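Local atomic coordinates of putative alpha-ketoglutarate-dependent taurine dioxygenase (Burkholderia xenovorans, PDB entry 5HSX), a protein that probably acts as an iron-dependent dioxygenase that uses 2-oxoglutarate as co-substrate, like other members of the TauD/TfdA family. Residues 120-125 / 268-274; 148-154 / 252-258; 155-159 / 215-219. All blocks are in the same frame, centred on the assembly; numbering follows the deposited sequence.

Contact 1 (120-125 / 268-274); sequences TGWHTD and NRATAHL. With NA (sodium ion), chain M; EDO (1,2-ethanediol), chain T.
His123 and Asp125 converge with His273 in the arrangement expected of the facial triad of two histidines and one carboxylate, the His-X-Asp...His motif carried by the double-stranded beta-helix of the TauD/TfdA family. A sodium ion occupies the position where iron would be expected. His123 NE2 binds it at 2.0 Å and His273 NE2 at 2.2 Å, Asp125 supplies OD1, and two waters and the backbone O of Asn323 join them. The imidazole planes are inclined at 57°, neither stacked nor edge to face, while the Asp125 carboxylate sits at the rim of the His273 ring. Directly paired residues share a face of the sheet; with CG between the backbone N and the carbonyl carbon (chi1 64° and 60°), both rings turn NE2 to one ion. His123 ND1 donates in its ring plane to Gly121 O at 2.8 Å, fixing the ring's rotation and leaving NE2 for the metal.

Backbone bonds hold the ligands in register: His123 and His273 are an antiparallel hydrogen-bonded pair, with His123 N 3.0 Å from His273 O and a return bond from His273 N to His123 O. Further along, the small polar Thr124 grips the backbone with OG1, 2.8 Å from Thr271 O.

Apolar packing takes the other face. Leu274 CB lies over the indole of Trp122, 3.7 Å from the centroid of the six-membered ring, and Ala272 O meets the indole edge. Gly121, whose positive phi suits glycine, lets leucine crowd the backbone: Leu274 CD1 packs 3.5 Å from Gly121 C and 3.4 Å from Thr120 O.

Contact 2 (148-154 / 252-258); sequences GDTQWTN and FTVRFKW. With EDO (1,2-ethanediol), chain O.
Thr150 and Trp152 pair with Phe256 and Val254 along two antiparallel strands, 150-154 and 253-256, in the four-stranded sheet of the double-stranded beta-helix. Each couple is joined by two backbone hydrogen bonds, and Asn154 N adds another at the far end, 2.9 Å from Phe252 O.

The face bearing these four side chains is tightly filled. Trp152 and Phe256 run side by side, and the indole edge meets the beta carbon on the partner strand, Trp152 CZ3 lying 3.8 Å from Phe256 CB. Trp258 folds back over this group: Phe256 CE2 stands 3.6 Å above the centre of its indole. A large ring with a polar corner suits this place, because Trp258 NE1 donates almost straight (165°) to Thr150 OG1 at 2.8 Å, close to the indole plane. Trp266 and Ala264 of strand 263-267 touch Trp152, so the packing belongs to the interior between the two sheets.

The opposite face is looser only at its Gln151 and Arg255 end, beside the second subunit; Thr153 and Thr253 on it are buried against Trp122. Arg255 leaves the strand with CG anti to the backbone N (chi1 -179°) and stays extended to NE, which carries NE to the carboxylate of Asp149, two residues before its cross-strand partner Gln151, in a salt bridge. NE points to the anti lone pair of Asp149 OD2 at 2.9 Å, nearly in the guanidinium plane; the two flat groups stand 77° apart, and NH2 adds a weak bond. One water bridges Asp149 N to Arg255 NH2, and another accepts from Trp258 N and lies beside Asp149 OD1. An ethanediol, probably from the crystallisation liquor, sets C2 over the guanidinium face while its O2 accepts from Gln151 NE2 at 2.9 Å.

Contact 3 (155-159 / 215-219); sequences LVAAY and ERALY
The ring of Tyr159 lies over the side chain of Arg216, whose CB is 3.8 Å from the ring centroid in a CH-pi contact displaced toward the rim. Here the first turn of helix 155-161, which follows core strand 150-154, is fastened to the antiparallel sheet containing strands 200-209 and 216-218, beside the double-stranded beta-helix; the axes of helix and strand 216-218 are about perpendicular and 5.6 Å apart. With CG anti to the backbone N (chi1 173°), Tyr159 sets its ring obliquely across the extended arginine, CB and CD lying against it, and the polar ends finish together. Arg216 NH1 donates to Tyr159 OH at 3.3 Å, in the guanidinium plane, and both groups also bind Asp171, whose negative charge probably helps to hold the cation there. An arginine suits this position because it is apolar along its length and charged at its end.

Small and branched apolar residues let helix and strand come close. Ala217 CB touches both Leu155 CB and Val156 CG2, 4.0 Å from each, and Val156 CG1 rests on Glu215 CB, whose carboxylate is held beyond by Arg58 and Thr213. Leu218 CB meets Tyr159 CB, while Leu218 CD2 comes to Ala158 CB at 4.3 Å; Val247 and His246 of helix 233-247 also touch Leu218.

A backbone bond pins the crossing. Leu155 O accepts the helical bond from Tyr159 N and, from the opposite face of its carbonyl plane, a second from Leu218 N at 2.9 Å: this N-H points straight at the oxygen (178°) yet approaches from 51° above the carbonyl plane.

Followed from the N terminus, the chain passes through 120-125, 148-154, 155-159, 215-219, 252-258 and 268-274, so the three contacts nest without crossing. Contact 1 closes the outermost loop, contact 2 lies inside it, and contact 3 is innermost. Contacts 1 and 2 share one four-stranded sheet, in which strands 271-274 and 150-154 are neighbours: Leu274 N bonds to Gln151 O and Thr153 N to Ala272 O. Strand 150-154 runs directly into helix 155-161, which carries contact 3 to the sheet of strand 216-218. Leu155 N also bonds back to Ala270 O of contact 1, while Phe252 of contact 2 packs on Ala157 and Ala158.

Contact 1 (120-125 / 268-274)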
loop_
_atom_site.group_PDB
_atom_site.type_symbol
_atom_site.label_atom_id
_atom_site.label_comp_id
_atom_site.label_asym_id
_atom_site.label_seq_id
_atom_site.Cartn_x
_atom_site.Cartn_y
_atom_site.Cartn_z
ATOM N N THR B 120 -4.944 7.133 -8.746
ATOM C CA THR B 120 -5.728 6.383 -9.723
ATOM C C THR B 120 -6.397 5.192 -9.054
ATOM O O THR B 120 -5.753 4.437 -8.318
ATOM C CB THR B 120 -4.839 5.913 -10.877
ATOM O OG1 THR B 120 -4.425 7.053 -11.632
ATOM C CG2 THR B 120 -5.592 4.935 -11.781
ATOM N N GLY B 121 -7.714 5.064 -9.262
ATOM C CA GLY B 121 -8.479 3.961 -8.723
ATOM C C GLY B 121 -9.032 4.177 -7.330
ATOM O O GLY B 121 -9.954 3.455 -6.925
ATOM N N TRP B 122 -8.515 5.155 -6.593
ATOM C CA TRP B 122 -8.997 5.441 -5.248
ATOM C C TRP B 122 -10.332 6.164 -5.295
ATOM O O TRP B 122 -10.482 7.148 -6.027
ATOM C CB TRP B 122 -7.979 6.302 -4.508
ATOM C CG TRP B 122 -6.763 5.558 -4.056
ATOM C CD1 TRP B 122 -5.558 5.427 -4.711
ATOM C CD2 TRP B 122 -6.631 4.855 -2.818
ATOM N NE1 TRP B 122 -4.684 4.683 -3.933
ATOM C CE2 TRP B 122 -5.326 4.326 -2.768
ATOM C CE3 TRP B 122 -7.507 4.618 -1.744
ATOM C CZ2 TRP B 122 -4.869 3.574 -1.679
ATOM C CZ3 TRP B 122 -7.056 3.865 -0.670
ATOM C CH2 TRP B 122 -5.745 3.350 -0.646
ATOM N N HIS B 123 -11.284 5.718 -4.471
ATOM C CA HIS B 123 -12.619 6.305 -4.524
ATOM C C HIS B 123 -13.425 5.929 -3.293
ATOM O O HIS B 123 -13.138 4.949 -2.597
ATOM C CB HIS B 123 -13.376 5.838 -5.760
ATOM C CG HIS B 123 -13.624 4.370 -5.757
ATOM N ND1 HIS B 123 -12.621 3.452 -5.983
ATOM C CD2 HIS B 123 -14.742 3.655 -5.502
ATOM C CE1 HIS B 123 -13.115 2.232 -5.892
ATOM N NE2 HIS B 123 -14.404 2.330 -5.620
ATOM N N THR B 124 -14.467 6.723 -3.059
ATOM C CA THR B 124 -15.518 6.424 -2.103
ATOM C C THR B 124 -16.771 6.070 -2.900
ATOM O O THR B 124 -17.102 6.752 -3.874
ATOM C CB THR B 124 -15.764 7.619 -1.176
ATOM O OG1 THR B 124 -14.536 7.968 -0.499
ATOM C CG2 THR B 124 -16.816 7.278 -0.137
ATOM N N ASP B 125 -17.441 4.989 -2.514
ATOM C CA ASP B 125 -18.496 4.425 -3.357
ATOM C C ASP B 125 -19.644 5.397 -3.607
ATOM O O ASP B 125 -20.208 5.970 -2.671
ATOM C CB ASP B 125 -19.032 3.149 -2.723
ATOM C CG ASP B 125 -18.059 2.003 -2.842
ATOM O OD1 ASP B 125 -17.359 1.945 -3.880
ATOM O OD2 ASP B 125 -17.982 1.185 -1.905
ATOM N N ASN B 268 -17.970 4.105 4.541
ATOM C CA ASN B 268 -17.764 4.995 3.400
ATOM C C ASN B 268 -17.794 6.469 3.766
ATOM O O ASN B 268 -17.428 7.305 2.934
ATOM C CB ASN B 268 -18.835 4.759 2.345
ATOM C CG ASN B 268 -18.613 3.510 1.563
ATOM O OD1 ASN B 268 -17.539 3.307 0.985
ATOM N ND2 ASN B 268 -19.630 2.652 1.524
ATOM N N ARG B 269 -18.259 6.827 4.952
ATOM C CA ARG B 269 -18.223 8.227 5.319
ATOM C C ARG B 269 -16.840 8.678 5.758
ATOM O O ARG B 269 -16.611 9.888 5.877
ATOM C CB ARG B 269 -19.251 8.486 6.422
ATOM C CG ARG B 269 -20.628 7.970 6.022
ATOM C CD ARG B 269 -21.548 7.851 7.204
ATOM N NE ARG B 269 -21.051 6.873 8.161
ATOM C CZ ARG B 269 -21.730 6.473 9.234
ATOM N NH1 ARG B 269 -22.949 6.949 9.476
ATOM N NH2 ARG B 269 -21.191 5.590 10.062
ATOM N N ALA B 270 -15.911 7.738 5.978
ATOM C CA ALA B 270 -14.589 8.055 6.495
ATOM C C ALA B 270 -13.461 7.402 5.706
ATOM O O ALA B 270 -12.310 7.465 6.149
ATOM C CB ALA B 270 -14.473 7.639 7.967
ATOM N N THR B 271 -13.749 6.775 4.564
ATOM C CA THR B 271 -12.716 6.049 3.834
ATOM C C THR B 271 -12.864 6.276 2.343
ATOM O O THR B 271 -13.943 6.603 1.836
ATOM C CB THR B 271 -12.755 4.523 4.077
ATOM O OG1 THR B 271 -14.022 3.991 3.642
ATOM C CG2 THR B 271 -12.523 4.189 5.554
ATOM N N ALA B 272 -11.756 6.072 1.643
ATOM C CA ALA B 272 -11.779 5.683 0.243
ATOM C C ALA B 272 -11.034 4.363 0.127
ATOM O O ALA B 272 -10.308 3.962 1.043
ATOM C CB ALA B 272 -11.140 6.740 -0.674
ATOM N N HIS B 273 -11.231 3.667 -0.994
ATOM C CA HIS B 273 -10.585 2.377 -1.150
ATOM C C HIS B 273 -10.124 2.204 -2.586
ATOM O O HIS B 273 -10.481 2.969 -3.485
ATOM C CB HIS B 273 -11.495 1.214 -0.721
ATOM C CG HIS B 273 -12.773 1.120 -1.493
ATOM N ND1 HIS B 273 -13.894 1.858 -1.171
ATOM C CD2 HIS B 273 -13.115 0.362 -2.560
ATOM C CE1 HIS B 273 -14.866 1.567 -2.018
ATOM N NE2 HIS B 273 -14.420 0.664 -2.870
ATOM N N LEU B 274 -9.310 1.180 -2.773
ATOM C CA LEU B 274 -8.613 0.927 -4.022
ATOM C C LEU B 274 -8.786 -0.541 -4.373
ATOM O O LEU B 274 -8.310 -1.417 -3.639
ATOM C CB LEU B 274 -7.128 1.272 -3.880
ATOM C CG LEU B 274 -6.261 0.927 -5.090
ATOM C CD1 LEU B 274 -6.641 1.792 -6.292
ATOM C CD2 LEU B 274 -4.789 1.091 -4.731
HETATM NA NA NA M . -15.569 0.912 -4.777
HETATM C C1 EDO T . -6.834 8.826 -12.482
HETATM O O1 EDO T . -6.553 7.607 -13.175
HETATM C C2 EDO T . -5.745 9.854 -12.738
HETATM O O2 EDO T . -5.580 10.061 -14.151
HETATM O O HOH W 1 -14.192 -0.900 -5.575
HETATM O O HOH W 2 -16.964 -0.652 -3.972
#

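Contact 2 (148-154 / 252-258)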
loop_
_atom_site.group_PDB
_atom_site.type_symbol
_atom_site.label_atom_id
_atom_site.label_comp_id
_atom_site.label_asym_id
_atom_site.label_seq_id
_atom_site.Cartn_x
_atom_site.Cartn_y
_atom_site.Cartn_z
ATOM N N GLY B 148 -4.776 -9.543 -5.946
ATOM C CA GLY B 148 -6.120 -9.096 -5.648
ATOM C C GLY B 148 -6.326 -8.409 -4.315
ATOM O O GLY B 148 -7.471 -8.336 -3.856
ATOM N N ASP B 149 -5.264 -7.917 -3.672
ATOM C CA ASP B 149 -5.415 -7.228 -2.396
ATOM C C ASP B 149 -6.218 -5.940 -2.571
ATOM O O ASP B 149 -6.198 -5.312 -3.630
ATOM C CB ASP B 149 -4.046 -6.885 -1.791
ATOM C CG ASP B 149 -3.232 -8.112 -1.372
ATOM O OD1 ASP B 149 -3.675 -9.273 -1.556
ATOM O OD2 ASP B 149 -2.109 -7.891 -0.872
ATOM N N THR B 150 -6.921 -5.542 -1.509
ATOM C CA THR B 150 -7.669 -4.292 -1.461
ATOM C C THR B 150 -7.016 -3.363 -0.446
ATOM O O THR B 150 -6.453 -3.815 0.557
ATOM C CB THR B 150 -9.145 -4.538 -1.076
ATOM O OG1 THR B 150 -9.714 -5.529 -1.942
ATOM C CG2 THR B 150 -9.968 -3.253 -1.180
ATOM N N GLN B 151 -7.085 -2.055 -0.704
ATOM C CA GLN B 151 -6.572 -1.074 0.240
ATOM C C GLN B 151 -7.647 -0.055 0.585
ATOM O O GLN B 151 -8.527 0.252 -0.224
ATOM C CB GLN B 151 -5.342 -0.334 -0.295
ATOM C CG GLN B 151 -4.220 -1.263 -0.784
ATOM C CD GLN B 151 -2.904 -0.538 -0.949
ATOM O OE1 GLN B 151 -2.501 0.232 -0.083
ATOM N NE2 GLN B 151 -2.213 -0.795 -2.066
ATOM N N TRP B 152 -7.544 0.483 1.799
ATOM C CA TRP B 152 -8.396 1.564 2.267
ATOM C C TRP B 152 -7.530 2.694 2.809
ATOM O O TRP B 152 -6.418 2.467 3.295
ATOM C CB TRP B 152 -9.363 1.104 3.391
ATOM C CG TRP B 152 -10.499 0.217 2.942
ATOM C CD1 TRP B 152 -11.807 0.585 2.755
ATOM C CD2 TRP B 152 -10.431 -1.183 2.657
ATOM N NE1 TRP B 152 -12.551 -0.499 2.355
ATOM C CE2 TRP B 152 -11.731 -1.598 2.289
ATOM C CE3 TRP B 152 -9.400 -2.126 2.676
ATOM C CZ2 TRP B 152 -12.023 -2.920 1.943
ATOM C CZ3 TRP B 152 -9.693 -3.443 2.321
ATOM C CH2 TRP B 152 -10.991 -3.822 1.967
ATOM N N THR B 153 -8.061 3.912 2.769
ATOM C CA THR B 153 -7.374 5.032 3.386
ATOM C C THR B 153 -8.334 5.775 4.304
ATOM O O THR B 153 -9.542 5.802 4.072
ATOM C CB THR B 153 -6.775 5.969 2.347
ATOM O OG1 THR B 153 -6.023 6.984 3.021
ATOM C CG2 THR B 153 -7.877 6.601 1.456
ATOM N N ASN B 154 -7.769 6.375 5.351
ATOM C CA ASN B 154 -8.537 6.995 6.430
ATOM C C ASN B 154 -8.682 8.483 6.117
ATOM O O ASN B 154 -7.740 9.255 6.295
ATOM C CB ASN B 154 -7.821 6.749 7.756
ATOM C CG ASN B 154 -8.531 7.359 8.939
ATOM O OD1 ASN B 154 -9.368 8.249 8.796
ATOM N ND2 ASN B 154 -8.183 6.889 10.129
ATOM N N PHE B 252 -1.805 6.707 6.016
ATOM C CA PHE B 252 -3.259 6.707 6.167
ATOM C C PHE B 252 -3.900 5.400 5.712
ATOM O O PHE B 252 -5.123 5.277 5.799
ATOM C CB PHE B 252 -3.902 7.870 5.377
ATOM C CG PHE B 252 -3.356 9.227 5.725
ATOM C CD1 PHE B 252 -3.264 9.633 7.053
ATOM C CD2 PHE B 252 -2.929 10.094 4.724
ATOM C CE1 PHE B 252 -2.752 10.885 7.380
ATOM C CE2 PHE B 252 -2.410 11.345 5.037
ATOM C CZ PHE B 252 -2.324 11.741 6.374
ATOM N N THR B 253 -3.120 4.414 5.254
ATOM C CA THR B 253 -3.685 3.283 4.527
ATOM C C THR B 253 -3.525 1.958 5.264
ATOM O O THR B 253 -2.675 1.797 6.143
ATOM C CB THR B 253 -3.057 3.123 3.125
ATOM O OG1 THR B 253 -1.699 2.667 3.245
ATOM C CG2 THR B 253 -3.110 4.436 2.365
ATOM N N VAL B 254 -4.359 0.998 4.867
ATOM C CA VAL B 254 -4.200 -0.403 5.250
ATOM C C VAL B 254 -4.449 -1.266 4.017
ATOM O O VAL B 254 -5.283 -0.932 3.171
ATOM C CB VAL B 254 -5.146 -0.789 6.416
ATOM C CG1 VAL B 254 -6.627 -0.723 5.980
ATOM C CG2 VAL B 254 -4.790 -2.173 6.960
ATOM N N ARG B 255 -3.706 -2.368 3.912
ATOM C CA ARG B 255 -3.826 -3.322 2.816
ATOM C C ARG B 255 -4.326 -4.654 3.360
ATOM O O ARG B 255 -3.919 -5.081 4.447
ATOM C CB ARG B 255 -2.468 -3.488 2.116
ATOM C CG ARG B 255 -2.455 -4.439 0.918
ATOM C CD ARG B 255 -1.141 -4.273 0.171
ATOM N NE ARG B 255 -1.007 -5.243 -0.906
ATOM C CZ ARG B 255 -0.095 -5.153 -1.871
ATOM N NH1 ARG B 255 0.733 -4.119 -1.900
ATOM N NH2 ARG B 255 -0.027 -6.094 -2.817
ATOM N N PHE B 256 -5.207 -5.315 2.602
ATOM C CA PHE B 256 -5.871 -6.542 3.035
ATOM C C PHE B 256 -5.663 -7.612 1.977
ATOM O O PHE B 256 -6.017 -7.409 0.812
ATOM C CB PHE B 256 -7.369 -6.297 3.251
ATOM C CG PHE B 256 -8.120 -7.471 3.830
ATOM C CD1 PHE B 256 -7.911 -7.870 5.142
ATOM C CD2 PHE B 256 -9.076 -8.132 3.082
ATOM C CE1 PHE B 256 -8.624 -8.931 5.682
ATOM C CE2 PHE B 256 -9.802 -9.185 3.619
ATOM C CZ PHE B 256 -9.578 -9.583 4.921
ATOM N N LYS B 257 -5.113 -8.749 2.378
ATOM C CA LYS B 257 -4.981 -9.891 1.489
ATOM C C LYS B 257 -6.133 -10.843 1.764
ATOM O O LYS B 257 -6.267 -11.361 2.881
ATOM C CB LYS B 257 -3.635 -10.596 1.661
ATOM C CG LYS B 257 -3.508 -11.812 0.747
ATOM C CD LYS B 257 -2.095 -12.366 0.752
ATOM C CE LYS B 257 -1.924 -13.461 -0.306
ATOM N NZ LYS B 257 -2.785 -14.662 -0.073
ATOM N N TRP B 258 -6.967 -11.052 0.749
ATOM C CA TRP B 258 -8.175 -11.850 0.892
ATOM C C TRP B 258 -7.868 -13.333 1.032
ATOM O O TRP B 258 -6.862 -13.842 0.528
ATOM C CB TRP B 258 -9.093 -11.645 -0.313
ATOM C CG TRP B 258 -9.667 -10.280 -0.358
ATOM C CD1 TRP B 258 -9.096 -9.164 -0.898
ATOM C CD2 TRP B 258 -10.927 -9.869 0.183
ATOM N NE1 TRP B 258 -9.928 -8.082 -0.727
ATOM C CE2 TRP B 258 -11.060 -8.494 -0.071
ATOM C CE3 TRP B 258 -11.958 -10.538 0.850
ATOM C CZ2 TRP B 258 -12.181 -7.767 0.323
ATOM C CZ3 TRP B 258 -13.074 -9.820 1.235
ATOM C CH2 TRP B 258 -13.174 -8.443 0.978
HETATM C C1 EDO O . -2.061 -4.244 -5.431
HETATM O O1 EDO O . -3.163 -4.411 -6.333
HETATM C C2 EDO O . -2.556 -3.704 -4.090
HETATM O O2 EDO O . -3.150 -2.413 -4.287
HETATM O O HOH W 3 -6.020 -10.659 -1.871
HETATM O O HOH W 4 -2.131 -7.953 -4.251
#

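Contact 3 (155-159 / 215-219)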
loop_
_atom_site.group_PDB
_atom_site.type_symbol
_atom_site.label_atom_id
_atom_site.label_comp_id
_atom_site.label_asym_id
_atom_site.label_seq_id
_atom_site.Cartn_x
_atom_site.Cartn_y
_atom_site.Cartn_z
ATOM N N LEU B 155 -9.875 8.893 5.663
ATOM C CA LEU B 155 -10.092 10.287 5.276
ATOM C C LEU B 155 -10.168 11.225 6.474
ATOM O O LEU B 155 -10.002 12.441 6.309
ATOM C CB LEU B 155 -11.376 10.406 4.453
ATOM C CG LEU B 155 -11.358 9.561 3.163
ATOM C CD1 LEU B 155 -12.665 9.765 2.400
ATOM C CD2 LEU B 155 -10.182 9.932 2.313
ATOM N N VAL B 156 -10.430 10.697 7.663
ATOM C CA VAL B 156 -10.471 11.540 8.857
ATOM C C VAL B 156 -9.054 11.875 9.305
ATOM O O VAL B 156 -8.715 13.041 9.552
ATOM C CB VAL B 156 -11.264 10.845 9.974
ATOM C CG1 VAL B 156 -11.106 11.608 11.287
ATOM C CG2 VAL B 156 -12.756 10.738 9.595
ATOM N N ALA B 157 -8.203 10.851 9.390
ATOM C CA ALA B 157 -6.782 11.084 9.641
ATOM C C ALA B 157 -6.192 12.033 8.605
ATOM O O ALA B 157 -5.423 12.945 8.951
ATOM C CB ALA B 157 -6.027 9.752 9.650
ATOM N N ALA B 158 -6.535 11.837 7.324
ATOM C CA ALA B 158 -5.996 12.702 6.281
ATOM C C ALA B 158 -6.415 14.154 6.498
ATOM O O ALA B 158 -5.588 15.067 6.405
ATOM C CB ALA B 158 -6.435 12.213 4.901
ATOM N N TYR B 159 -7.697 14.388 6.803
ATOM C CA TYR B 159 -8.133 15.751 7.111
ATOM C C TYR B 159 -7.321 16.337 8.254
ATOM O O TYR B 159 -6.850 17.480 8.178
ATOM C CB TYR B 159 -9.627 15.784 7.463
ATOM C CG TYR B 159 -10.102 17.154 7.954
ATOM C CD1 TYR B 159 -10.430 18.161 7.047
ATOM C CD2 TYR B 159 -10.203 17.442 9.316
ATOM C CE1 TYR B 159 -10.851 19.419 7.476
ATOM C CE2 TYR B 159 -10.628 18.703 9.758
ATOM C CZ TYR B 159 -10.958 19.679 8.829
ATOM O OH TYR B 159 -11.373 20.925 9.246
ATOM N N GLU B 215 -16.603 13.646 13.556
ATOM C CA GLU B 215 -15.305 13.889 12.946
ATOM C C GLU B 215 -15.470 14.458 11.542
ATOM O O GLU B 215 -16.505 14.300 10.894
ATOM C CB GLU B 215 -14.490 12.597 12.886
ATOM C CG GLU B 215 -14.186 11.980 14.245
ATOM C CD GLU B 215 -13.775 10.524 14.143
ATOM O OE1 GLU B 215 -14.565 9.709 13.616
ATOM O OE2 GLU B 215 -12.648 10.190 14.569
ATOM N N ARG B 216 -14.424 15.129 11.072
ATOM C CA ARG B 216 -14.393 15.676 9.721
ATOM C C ARG B 216 -13.556 14.782 8.821
ATOM O O ARG B 216 -12.406 14.466 9.146
ATOM C CB ARG B 216 -13.829 17.094 9.733
ATOM C CG ARG B 216 -14.777 18.046 10.441
ATOM C CD ARG B 216 -14.193 19.418 10.572
ATOM N NE ARG B 216 -15.111 20.286 11.306
ATOM C CZ ARG B 216 -14.939 21.595 11.444
ATOM N NH1 ARG B 216 -13.881 22.179 10.891
ATOM N NH2 ARG B 216 -15.825 22.313 12.133
ATOM N N ALA B 217 -14.133 14.386 7.689
ATOM C CA ALA B 217 -13.450 13.564 6.696
ATOM C C ALA B 217 -13.109 14.397 5.472
ATOM O O ALA B 217 -13.934 15.179 5.000
ATOM C CB ALA B 217 -14.322 12.375 6.271
ATOM N N LEU B 218 -11.903 14.194 4.935
ATOM C CA LEU B 218 -11.494 14.845 3.693
ATOM C C LEU B 218 -12.154 14.077 2.549
ATOM O O LEU B 218 -11.659 13.037 2.103
ATOM C CB LEU B 218 -9.966 14.876 3.589
ATOM C CG LEU B 218 -9.296 15.637 2.446
ATOM C CD1 LEU B 218 -9.807 17.070 2.389
ATOM C CD2 LEU B 218 -7.766 15.609 2.622
ATOM N N TYR B 219 -13.302 14.583 2.090
ATOM C CA TYR B 219 -14.264 13.800 1.308
ATOM C C TYR B 219 -13.981 13.969 -0.185
ATOM O O TYR B 219 -14.787 14.494 -0.946
ATOM C CB TYR B 219 -15.680 14.254 1.662
ATOM C CG TYR B 219 -16.800 13.280 1.359
ATOM C CD1 TYR B 219 -16.861 12.048 1.992
ATOM C CD2 TYR B 219 -17.821 13.620 0.477
ATOM C CE1 TYR B 219 -17.905 11.156 1.739
ATOM C CE2 TYR B 219 -18.868 12.738 0.214
ATOM C CZ TYR B 219 -18.904 11.508 0.852
ATOM O OH TYR B 219 -19.951 10.634 0.614
#